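Local coordinates for ZT_dimer domain-containing protein (PDB 6VDA), which probably moves zinc and related divalent cations across the membrane as a cation diffusion facilitator, this chain being its zinc-binding C-terminal domain, at residues E67-K70 with D74-D77. Numbering follows the deposited sequence.
Sequences EMLK and DIED
In the beta-alpha-beta unit of this C-terminal CDF domain, the last turn of helix 54-71 and the start of strand 75-84 meet through Met68, Leu69 and Ile75, just either side of the short connection that reverses the chain. Ile75 points toward the helix and meets it with CG2 and CD1. With CG2 anti to the backbone N and CG1 anti to the carbonyl carbon (chi1 -61°), the branches part toward different helix residues. CG2 meets CD1 of Leu69 at 3.7 Å, the two side chains crossing at a slant, and the same Leu69 CD1 lies 3.9 Å from Ile75 O. The longer branch, extended at chi2 (169°), carries its CD1 to 3.8 Å from Met68 O and, more loosely, to 4.2 Å from Met68 CE. Ile42 of the neighbouring strand 39-48 touches both Met68 and Ile75, and helix 6-19 covers Met68 with Ile15 and Val18, and Ile75 with Met11. No hydrogen bond spans the two segments; Asp74, Glu76 and Asp77 instead make backbone bonds to strand 39-48. Across this contact, methyl groups pack non-directionally on one another and on two backbone carbonyl oxygens, with Met68 and Ile75 buried and Leu69 nearer the solvent.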
loop_
_atom_site.group_PDB
_atom_site.type_symbol
_atom_site.label_atom_id
_atom_site.label_comp_id
_atom_site.label_asym_id
_atom_site.label_seq_id
_atom_site.Cartn_x
_atom_site.Cartn_y
_atom_site.Cartn_z
ATOM N N GLU A 67 8.114 0.487 -15.868
ATOM C CA GLU A 67 9.566 0.686 -16.130
ATOM C C GLU A 67 10.389 -0.399 -15.431
ATOM O O GLU A 67 11.380 -0.857 -16.038
ATOM C CB GLU A 67 10.028 2.081 -15.698
ATOM C CG GLU A 67 9.695 3.163 -16.707
ATOM C CD GLU A 67 10.136 2.826 -18.123
ATOM O OE1 GLU A 67 11.335 2.498 -18.312
ATOM O OE2 GLU A 67 9.274 2.855 -19.029
ATOM N N MET A 68 10.006 -0.798 -14.215
ATOM C CA MET A 68 10.683 -1.889 -13.464
ATOM C C MET A 68 10.617 -3.175 -14.298
ATOM O O MET A 68 11.668 -3.789 -14.506
ATOM C CB MET A 68 10.026 -2.135 -12.102
ATOM C CG MET A 68 10.134 -0.959 -11.149
ATOM S SD MET A 68 11.765 -0.784 -10.393
ATOM C CE MET A 68 11.798 -2.271 -9.396
ATOM N N LEU A 69 9.420 -3.543 -14.771
ATOM C CA LEU A 69 9.159 -4.801 -15.523
ATOM C C LEU A 69 9.920 -4.785 -16.858
ATOM O O LEU A 69 10.365 -5.864 -17.282
ATOM C CB LEU A 69 7.648 -4.965 -15.727
ATOM C CG LEU A 69 6.942 -5.909 -14.748
ATOM C CD1 LEU A 69 7.397 -5.674 -13.320
ATOM C CD2 LEU A 69 5.431 -5.777 -14.844
ATOM N N LYS A 70 10.074 -3.614 -17.483
ATOM C CA LYS A 70 10.786 -3.445 -18.781
ATOM C C LYS A 70 12.298 -3.624 -18.579
ATOM O O LYS A 70 12.958 -4.111 -19.513
ATOM C CB LYS A 70 10.505 -2.071 -19.402
ATOM C CG LYS A 70 9.185 -1.941 -20.152
ATOM C CD LYS A 70 9.106 -0.709 -21.042
ATOM N N ASP A 74 13.109 -10.663 -15.105
ATOM C CA ASP A 74 13.007 -11.641 -13.985
ATOM C C ASP A 74 12.241 -11.040 -12.796
ATOM O O ASP A 74 12.154 -11.727 -11.765
ATOM C CB ASP A 74 14.387 -12.155 -13.565
ATOM C CG ASP A 74 15.356 -11.074 -13.129
ATOM O OD1 ASP A 74 15.057 -9.890 -13.363
ATOM O OD2 ASP A 74 16.403 -11.425 -12.560
ATOM N N ILE A 75 11.693 -9.826 -12.928
ATOM C CA ILE A 75 10.755 -9.222 -11.933
ATOM C C ILE A 75 9.327 -9.597 -12.338
ATOM O O ILE A 75 8.918 -9.232 -13.450
ATOM C CB ILE A 75 10.932 -7.695 -11.827
ATOM C CG1 ILE A 75 12.338 -7.315 -11.357
ATOM C CG2 ILE A 75 9.862 -7.091 -10.927
ATOM C CD1 ILE A 75 12.651 -5.842 -11.494
ATOM N N GLU A 76 8.606 -10.286 -11.449
ATOM C CA GLU A 76 7.228 -10.800 -11.674
ATOM C C GLU A 76 6.210 -9.707 -11.310
ATOM O O GLU A 76 5.238 -9.544 -12.071
ATOM C CB GLU A 76 7.021 -12.085 -10.864
ATOM C CG GLU A 76 5.652 -12.721 -11.040
ATOM C CD GLU A 76 5.356 -13.290 -12.418
ATOM O OE1 GLU A 76 6.308 -13.711 -13.111
ATOM O OE2 GLU A 76 4.168 -13.317 -12.795
ATOM N N ASP A 77 6.416 -8.985 -10.199
ATOM C CA ASP A 77 5.526 -7.866 -9.782
ATOM C C ASP A 77 6.269 -6.855 -8.891
ATOM O O ASP A 77 7.329 -7.198 -8.320
ATOM C CB ASP A 77 4.275 -8.389 -9.075
ATOM C CG ASP A 77 3.059 -7.498 -9.256
ATOM O OD1 ASP A 77 3.239 -6.321 -9.632
ATOM O OD2 ASP A 77 1.937 -7.991 -9.029
#